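Side-chain contacts in ABC transporter substrate-binding protein (Bradyrhizobium japonicum, PDB 4I1D), which probably serves as the periplasmic solute-binding component of an ABC transporter, its family being linked to polyamines such as putrescine and spermidine, and here holds D-malate: residues G65-G70 against S232-K237; A145-A150 against K316-F321. One frame throughout, in Å; residues are numbered along the deposited sequence.

Contacts 1 and 2 both bring a helix from the earlier part of the chain up against a much later segment, and their segments alternate along the sequence. Contact 1 sets helix 64-72 on strand 219-235; contact 2 sets helix 146-153 beside the C-terminal helix 309-321. Their centres lie 23 Å apart, with nearest atoms about 9 Å from each other, so neither touches the other. A physical connection runs through the C-terminal helix: Arg69 of contact 1 forms salt bridges with its Glu312 and Glu315, roughly two turns and one turn before Trp318 of contact 2. Neither contact lines the D-malate pocket; the Thr146 side chain is about 12 Å from the bound D-malate.

Contact 1: G65-G70 against S232-K237; sequences GYCLRG and SLCILK
Cys67, on helix 64-72, drops its thiol onto strand 219-235 between Ser232 and Cys234, two residues whose side chains leave the same side of the strand. The meeting is apolar. Cys67 SG lies 3.9 Å from Cys234 SG, roughly twice the length of a disulfide bond, so the sulfurs touch as two separate atoms. Cys67 SG also rests 4.0 Å from Ser232 CB, meeting the methylene of the serine and not its hydroxyl. Cys67 carries its sulfur beside the backbone N (chi1 -63°), whereas Cys234 holds its own between N and the carbonyl carbon (chi1 56°), a rotamer that keeps its sulfur beside that of Cys67. Small side chains suit this place, because the CA atoms of Cys67 and Cys234 are 6.9 Å apart.

Polar bonding runs alongside. Ser232 OG turns from the sulfur to hydrogen-bond with Thr64 OG1, just before the helical segment, tying the strand to the helix start. Backbone hydrogen bonds join Ser232 to Thr62 and Cys234 to Val60, the antiparallel pairing of neighbouring strand 59-63, which leads directly into the helix. Within the helix, Gly70 N bonds to Tyr66 O at 2.7 Å.

The helix thus lies over the mixed sheet in the alpha/beta architecture of periplasmic binding proteins. With no hydrogen bond directly across the two segments, the direct contact is van der Waals packing of buried sulfur on sulfur and methylene, while the polar bonds beside it fix the strand against the start of the helix.

Contact 2: A145-A150 against K316-F321; sequences ATLEAA and KRWASF. With ACT (acetate ion), chain S.
A single tryptophan makes the whole direct contact between these helices: Trp318 reaches from the C-terminal helix 309-321 to the first turn of helix 146-153, with the backbones still well apart. In this periplasmic binding protein fold, the pairing brings the end of the chain against a helix that also packs on strand 201-205. The nearest CA atoms, those of Leu147 and Trp318, are 9.8 Å apart, a gap suited to the length of an indole. Trp318 CG is anti to the backbone N (chi1 -169°), which carries the six-membered ring toward helix 146-153.

Two aliphatic groups receive that ring, both obliquely. Thr146 CG2 comes within 3.8 Å of Trp318 CH2, the side chains crossing at about a right angle, while Leu147 CD2 sits 4.1 Å from Trp318 CZ3 as the two side chains slide past each other in opposite directions. Threonine serves two demands here: its methyl meets the indole, and its hydroxyl hydrogen-bonds to His142 O. Tryptophan is likewise amphipathic, with NE1 donating to Asn141 OD1 so that the buried ring keeps its polar N-H satisfied. One turn along, Phe321 CD1 lies over one indole face, 3.9 Å above the plane and offset toward the rim.

On the exposed side of helix 309-321, Arg317 grips an acetate, probably from the crystallisation liquor. Arg317 NH2 also forms a salt bridge with Asp167 OD1. The acetate meets the guanidinium at its edge, each oxygen taking one donor: Arg317 NE to acetate O at 3.0 Å, and Arg317 NH2 to acetate OXT at 3.0 Å, the latter nearly straight at 171°.

Contact 1: G65-G70 against S232-K237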
ATOM      1  N   GLY A  65     -15.922  24.875 -22.327  1.00 52.83           N
ATOM      2  CA  GLY A  65     -16.737  23.905 -21.613  1.00 59.24           C
ATOM      3  C   GLY A  65     -16.606  24.002 -20.104  1.00 58.54           C
ATOM      4  O   GLY A  65     -17.561  23.731 -19.377  1.00 61.25           O
ATOM      5  N   TYR A  66     -15.423  24.391 -19.633  1.00 57.98           N
ATOM      6  CA  TYR A  66     -15.184  24.553 -18.200  1.00 62.35           C
ATOM      7  C   TYR A  66     -15.912  25.772 -17.660  1.00 62.26           C
ATOM      8  O   TYR A  66     -16.284  25.816 -16.487  1.00 63.55           O
ATOM      9  CB  TYR A  66     -13.685  24.663 -17.899  1.00 61.59           C
ATOM     10  CG  TYR A  66     -12.890  23.441 -18.298  1.00 74.96           C
ATOM     11  CD1 TYR A  66     -13.459  22.179 -18.256  1.00 89.09           C
ATOM     12  CD2 TYR A  66     -11.578  23.551 -18.732  1.00 82.22           C
ATOM     13  CE1 TYR A  66     -12.742  21.061 -18.630  1.00103.31           C
ATOM     14  CE2 TYR A  66     -10.852  22.437 -19.108  1.00 92.66           C
ATOM     15  CZ  TYR A  66     -11.438  21.194 -19.055  1.00106.35           C
ATOM     16  OH  TYR A  66     -10.724  20.075 -19.431  1.00118.74           O
ATOM     17  N   CYS A  67     -16.111  26.767 -18.516  1.00 58.58           N
ATOM     18  CA  CYS A  67     -16.892  27.933 -18.128  1.00 56.58           C
ATOM     19  C   CYS A  67     -18.319  27.531 -17.857  1.00 54.68           C
ATOM     20  O   CYS A  67     -18.928  28.017 -16.909  1.00 60.86           O
ATOM     21  CB  CYS A  67     -16.849  29.012 -19.208  1.00 58.46           C
ATOM     22  SG  CYS A  67     -15.193  29.654 -19.476  1.00 60.39           S
ATOM     23  N   LEU A  68     -18.853  26.633 -18.684  1.00 60.29           N
ATOM     24  CA  LEU A  68     -20.220  26.155 -18.496  1.00 58.25           C
ATOM     25  C   LEU A  68     -20.332  25.378 -17.188  1.00 65.62           C
ATOM     26  O   LEU A  68     -21.245  25.617 -16.392  1.00 65.22           O
ATOM     27  CB  LEU A  68     -20.682  25.285 -19.677  1.00 54.96           C
ATOM     28  CG  LEU A  68     -20.421  25.810 -21.098  1.00 53.26           C
ATOM     29  CD1 LEU A  68     -21.000  24.862 -22.151  1.00 47.73           C
ATOM     30  CD2 LEU A  68     -20.988  27.199 -21.281  1.00 56.62           C
ATOM     31  N   ARG A  69     -19.402  24.451 -16.972  1.00 72.34           N
ATOM     32  CA  ARG A  69     -19.379  23.653 -15.746  1.00 77.67           C
ATOM     33  C   ARG A  69     -19.230  24.557 -14.530  1.00 67.18           C
ATOM     34  O   ARG A  69     -20.022  24.492 -13.589  1.00 61.20           O
ATOM     35  CB  ARG A  69     -18.230  22.637 -15.776  1.00 89.83           C
ATOM     36  CG  ARG A  69     -18.635  21.225 -16.183  1.00100.06           C
ATOM     37  CD  ARG A  69     -17.560  20.190 -15.814  1.00108.42           C
ATOM     38  NE  ARG A  69     -16.497  20.085 -16.818  1.00110.61           N
ATOM     39  CZ  ARG A  69     -16.450  19.158 -17.776  1.00116.25           C
ATOM     40  NH1 ARG A  69     -15.441  19.148 -18.639  1.00112.51           N
ATOM     41  NH2 ARG A  69     -17.408  18.238 -17.876  1.00117.62           N
ATOM     42  N   GLY A  70     -18.206  25.403 -14.566  1.00 60.15           N
ATOM     43  CA  GLY A  70     -17.947  26.357 -13.506  1.00 57.63           C
ATOM     44  C   GLY A  70     -19.105  27.289 -13.189  1.00 59.91           C
ATOM     45  O   GLY A  70     -19.431  27.512 -12.017  1.00 63.58           O
ATOM     46  N   SER A 232     -12.650  30.721 -23.600  1.00 40.66           N
ATOM     47  CA  SER A 232     -13.468  31.880 -23.266  1.00 44.57           C
ATOM     48  C   SER A 232     -12.943  32.561 -21.994  1.00 50.23           C
ATOM     49  O   SER A 232     -12.262  31.935 -21.173  1.00 52.35           O
ATOM     50  CB  SER A 232     -14.939  31.467 -23.058  1.00 45.60           C
ATOM     51  OG  SER A 232     -15.491  30.913 -24.240  1.00 53.79           O
ATOM     52  N   LEU A 233     -13.274  33.840 -21.834  1.00 45.04           N
ATOM     53  CA  LEU A 233     -12.925  34.582 -20.633  1.00 45.01           C
ATOM     54  C   LEU A 233     -14.101  34.539 -19.668  1.00 48.65           C
ATOM     55  O   LEU A 233     -15.257  34.643 -20.090  1.00 42.32           O
ATOM     56  CB  LEU A 233     -12.613  36.027 -20.986  1.00 44.14           C
ATOM     57  CG  LEU A 233     -11.520  36.263 -22.028  1.00 46.86           C
ATOM     58  CD1 LEU A 233     -11.249  37.748 -22.127  1.00 47.39           C
ATOM     59  CD2 LEU A 233     -10.250  35.516 -21.644  1.00 45.03           C
ATOM     60  N   CYS A 234     -13.794  34.378 -18.382  1.00 45.38           N
ATOM     61  CA  CYS A 234     -14.790  34.408 -17.312  1.00 45.45           C
ATOM     62  C   CYS A 234     -14.136  35.034 -16.091  1.00 51.87           C
ATOM     63  O   CYS A 234     -12.914  35.174 -16.041  1.00 56.63           O
ATOM     64  CB  CYS A 234     -15.265  33.002 -16.967  1.00 50.18           C
ATOM     65  SG  CYS A 234     -13.894  31.888 -16.530  1.00 54.75           S
ATOM     66  N   ILE A 235     -14.951  35.400 -15.107  1.00 48.15           N
ATOM     67  CA  ILE A 235     -14.493  36.150 -13.952  1.00 47.20           C
ATOM     68  C   ILE A 235     -14.822  35.339 -12.725  1.00 50.93           C
ATOM     69  O   ILE A 235     -15.938  34.835 -12.605  1.00 58.35           O
ATOM     70  CB  ILE A 235     -15.224  37.502 -13.862  1.00 48.38           C
ATOM     71  CG1 ILE A 235     -14.954  38.338 -15.113  1.00 46.89           C
ATOM     72  CG2 ILE A 235     -14.839  38.252 -12.589  1.00 47.99           C
ATOM     73  CD1 ILE A 235     -15.746  39.642 -15.157  1.00 51.35           C
ATOM     74  N   LEU A 236     -13.865  35.200 -11.813  1.00 50.27           N
ATOM     75  CA  LEU A 236     -14.098  34.384 -10.622  1.00 48.47           C
ATOM     76  C   LEU A 236     -15.166  34.999  -9.739  1.00 52.84           C
ATOM     77  O   LEU A 236     -15.227  36.218  -9.577  1.00 51.72           O
ATOM     78  CB  LEU A 236     -12.811  34.145  -9.825  1.00 43.31           C
ATOM     79  CG  LEU A 236     -11.930  33.000 -10.339  1.00 50.84           C
ATOM     80  CD1 LEU A 236     -11.214  33.436 -11.575  1.00 55.91           C
ATOM     81  CD2 LEU A 236     -10.928  32.549  -9.294  1.00 55.96           C
ATOM     82  N   LYS A 237     -16.028  34.154  -9.190  1.00 54.24           N
ATOM     83  CA  LYS A 237     -16.979  34.606  -8.185  1.00 57.80           C
ATOM     84  C   LYS A 237     -16.184  35.136  -6.986  1.00 56.27           C
ATOM     85  O   LYS A 237     -15.321  34.443  -6.450  1.00 54.72           O
ATOM     86  CB  LYS A 237     -17.886  33.447  -7.764  1.00 68.21           C
ATOM     87  CG  LYS A 237     -19.262  33.867  -7.281  1.00 80.21           C
ATOM     88  CD  LYS A 237     -20.068  34.489  -8.411  1.00 87.17           C
ATOM     89  CE  LYS A 237     -21.491  34.796  -7.970  1.00 92.31           C
ATOM     90  NZ  LYS A 237     -22.237  33.558  -7.599  1.00 91.97           N
TER

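Contact 2: A145-A150 against K316-F321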
ATOM      1  N   ALA A 145     -11.793  15.730 -28.137  1.00 48.50           N
ATOM      2  CA  ALA A 145     -11.352  15.748 -29.541  1.00 45.24           C
ATOM      3  C   ALA A 145     -10.977  14.353 -30.039  1.00 43.59           C
ATOM      4  O   ALA A 145     -11.249  14.006 -31.184  1.00 52.90           O
ATOM      5  CB  ALA A 145     -10.190  16.716 -29.751  1.00 42.80           C
ATOM      6  N   THR A 146     -10.349  13.562 -29.176  1.00 38.84           N
ATOM      7  CA  THR A 146      -9.967  12.197 -29.531  1.00 38.79           C
ATOM      8  C   THR A 146     -11.193  11.337 -29.883  1.00 42.18           C
ATOM      9  O   THR A 146     -11.207  10.655 -30.920  1.00 45.28           O
ATOM     10  CB  THR A 146      -9.152  11.540 -28.395  1.00 45.02           C
ATOM     11  OG1 THR A 146      -8.065  12.399 -28.030  1.00 47.89           O
ATOM     12  CG2 THR A 146      -8.599  10.184 -28.826  1.00 45.53           C
ATOM     13  N   LEU A 147     -12.219  11.370 -29.029  1.00 43.31           N
ATOM     14  CA  LEU A 147     -13.447  10.622 -29.298  1.00 40.59           C
ATOM     15  C   LEU A 147     -14.048  11.067 -30.621  1.00 43.68           C
ATOM     16  O   LEU A 147     -14.443  10.236 -31.432  1.00 46.45           O
ATOM     17  CB  LEU A 147     -14.477  10.822 -28.191  1.00 42.03           C
ATOM     18  CG  LEU A 147     -14.092  10.285 -26.817  1.00 49.63           C
ATOM     19  CD1 LEU A 147     -15.310  10.277 -25.916  1.00 56.06           C
ATOM     20  CD2 LEU A 147     -13.512   8.887 -26.938  1.00 43.60           C
ATOM     21  N   GLU A 148     -14.130  12.378 -30.839  1.00 41.40           N
ATOM     22  CA  GLU A 148     -14.674  12.881 -32.110  1.00 47.74           C
ATOM     23  C   GLU A 148     -13.932  12.300 -33.321  1.00 43.37           C
ATOM     24  O   GLU A 148     -14.557  11.849 -34.283  1.00 48.91           O
ATOM     25  CB  GLU A 148     -14.655  14.413 -32.158  1.00 48.46           C
ATOM     26  CG  GLU A 148     -15.706  15.087 -31.282  1.00 55.50           C
ATOM     27  CD  GLU A 148     -15.262  15.313 -29.835  1.00 53.55           C
ATOM     28  OE1 GLU A 148     -15.952  16.085 -29.133  1.00 52.81           O
ATOM     29  OE2 GLU A 148     -14.239  14.732 -29.397  1.00 49.22           O
ATOM     30  N   ALA A 149     -12.601  12.302 -33.262  1.00 41.39           N
ATOM     31  CA  ALA A 149     -11.787  11.838 -34.383  1.00 41.76           C
ATOM     32  C   ALA A 149     -12.026  10.355 -34.652  1.00 47.42           C
ATOM     33  O   ALA A 149     -12.077   9.911 -35.810  1.00 48.06           O
ATOM     34  CB  ALA A 149     -10.301  12.109 -34.124  1.00 39.04           C
ATOM     35  N   ALA A 150     -12.167   9.588 -33.577  1.00 46.16           N
ATOM     36  CA  ALA A 150     -12.435   8.167 -33.710  1.00 43.38           C
ATOM     37  C   ALA A 150     -13.770   7.945 -34.408  1.00 47.48           C
ATOM     38  O   ALA A 150     -13.898   7.043 -35.220  1.00 49.20           O
ATOM     39  CB  ALA A 150     -12.423   7.484 -32.344  1.00 43.75           C
ATOM     40  N   LYS A 316     -15.046   9.962 -17.498  1.00 58.41           N
ATOM     41  CA  LYS A 316     -14.734   8.963 -16.479  1.00 63.62           C
ATOM     42  C   LYS A 316     -14.315   7.623 -17.081  1.00 61.78           C
ATOM     43  O   LYS A 316     -13.591   6.853 -16.452  1.00 70.93           O
ATOM     44  CB  LYS A 316     -15.903   8.773 -15.492  1.00 70.02           C
ATOM     45  CG  LYS A 316     -16.226  10.030 -14.689  1.00 83.21           C
ATOM     46  CD  LYS A 316     -16.744   9.725 -13.280  1.00 95.18           C
ATOM     47  CE  LYS A 316     -16.907  11.026 -12.471  1.00102.91           C
ATOM     48  NZ  LYS A 316     -17.189  10.821 -11.008  1.00107.29           N
ATOM     49  N   ARG A 317     -14.768   7.337 -18.296  1.00 53.82           N
ATOM     50  CA  ARG A 317     -14.432   6.060 -18.927  1.00 58.79           C
ATOM     51  C   ARG A 317     -13.010   6.045 -19.469  1.00 57.79           C
ATOM     52  O   ARG A 317     -12.435   4.978 -19.647  1.00 52.03           O
ATOM     53  CB  ARG A 317     -15.424   5.694 -20.041  1.00 55.10           C
ATOM     54  CG  ARG A 317     -16.780   5.236 -19.513  1.00 59.12           C
ATOM     55  CD  ARG A 317     -17.829   5.191 -20.596  1.00 61.65           C
ATOM     56  NE  ARG A 317     -17.510   4.198 -21.611  1.00 70.48           N
ATOM     57  CZ  ARG A 317     -18.348   3.819 -22.570  1.00 67.70           C
ATOM     58  NH1 ARG A 317     -19.563   4.357 -22.637  1.00 63.50           N
ATOM     59  NH2 ARG A 317     -17.971   2.900 -23.454  1.00 59.88           N
ATOM     60  N   TRP A 318     -12.449   7.228 -19.727  1.00 48.68           N
ATOM     61  CA  TRP A 318     -11.123   7.314 -20.327  1.00 52.40           C
ATOM     62  C   TRP A 318     -10.120   6.653 -19.414  1.00 56.63           C
ATOM     63  O   TRP A 318      -9.264   5.897 -19.862  1.00 54.88           O
ATOM     64  CB  TRP A 318     -10.694   8.766 -20.560  1.00 52.18           C
ATOM     65  CG  TRP A 318      -9.461   8.852 -21.402  1.00 56.65           C
ATOM     66  CD1 TRP A 318      -8.188   9.119 -20.981  1.00 52.17           C
ATOM     67  CD2 TRP A 318      -9.379   8.629 -22.812  1.00 50.24           C
ATOM     68  NE1 TRP A 318      -7.321   9.092 -22.047  1.00 50.80           N
ATOM     69  CE2 TRP A 318      -8.026   8.793 -23.184  1.00 52.14           C
ATOM     70  CE3 TRP A 318     -10.318   8.315 -23.801  1.00 47.79           C
ATOM     71  CZ2 TRP A 318      -7.588   8.647 -24.507  1.00 48.34           C
ATOM     72  CZ3 TRP A 318      -9.887   8.172 -25.115  1.00 40.30           C
ATOM     73  CH2 TRP A 318      -8.533   8.340 -25.455  1.00 45.62           C
ATOM     74  N   ALA A 319     -10.244   6.950 -18.126  1.00 59.53           N
ATOM     75  CA  ALA A 319      -9.298   6.478 -17.133  1.00 67.44           C
ATOM     76  C   ALA A 319      -9.103   4.977 -17.246  1.00 68.62           C
ATOM     77  O   ALA A 319      -7.975   4.494 -17.253  1.00 70.80           O
ATOM     78  CB  ALA A 319      -9.755   6.868 -15.726  1.00 70.62           C
ATOM     79  N   SER A 320     -10.202   4.238 -17.353  1.00 74.55           N
ATOM     80  CA  SER A 320     -10.121   2.783 -17.423  1.00 72.13           C
ATOM     81  C   SER A 320      -9.768   2.297 -18.828  1.00 62.93           C
ATOM     82  O   SER A 320      -9.232   1.197 -19.005  1.00 61.57           O
ATOM     83  CB  SER A 320     -11.423   2.141 -16.937  1.00 83.60           C
ATOM     84  OG  SER A 320     -12.485   2.396 -17.837  1.00 89.19           O
ATOM     85  N   PHE A 321     -10.070   3.107 -19.832  1.00 57.88           N
ATOM     86  CA  PHE A 321      -9.675   2.762 -21.194  1.00 57.04           C
ATOM     87  C   PHE A 321      -8.149   2.725 -21.336  1.00 55.59           C
ATOM     88  O   PHE A 321      -7.620   1.888 -22.049  1.00 58.41           O
ATOM     89  CB  PHE A 321     -10.291   3.727 -22.204  1.00 54.95           C
ATOM     90  CG  PHE A 321      -9.752   3.569 -23.597  1.00 59.83           C
ATOM     91  CD1 PHE A 321      -8.910   4.527 -24.141  1.00 62.55           C
ATOM     92  CD2 PHE A 321     -10.079   2.461 -24.359  1.00 63.21           C
ATOM     93  CE1 PHE A 321      -8.417   4.392 -25.429  1.00 63.90           C
ATOM     94  CE2 PHE A 321      -9.584   2.315 -25.647  1.00 70.75           C
ATOM     95  CZ  PHE A 321      -8.753   3.276 -26.182  1.00 70.59           C
TER
HETATM   96  C   ACT S 415     -14.630   1.813 -21.899  1.00 94.98           C
HETATM   97  O   ACT S 415     -15.233   2.397 -20.965  1.00 84.00           O
HETATM   98  OXT ACT S 415     -15.256   1.681 -22.983  1.00 93.73           O
HETATM   99  CH3 ACT S 415     -13.230   1.292 -21.728  1.00 95.70           C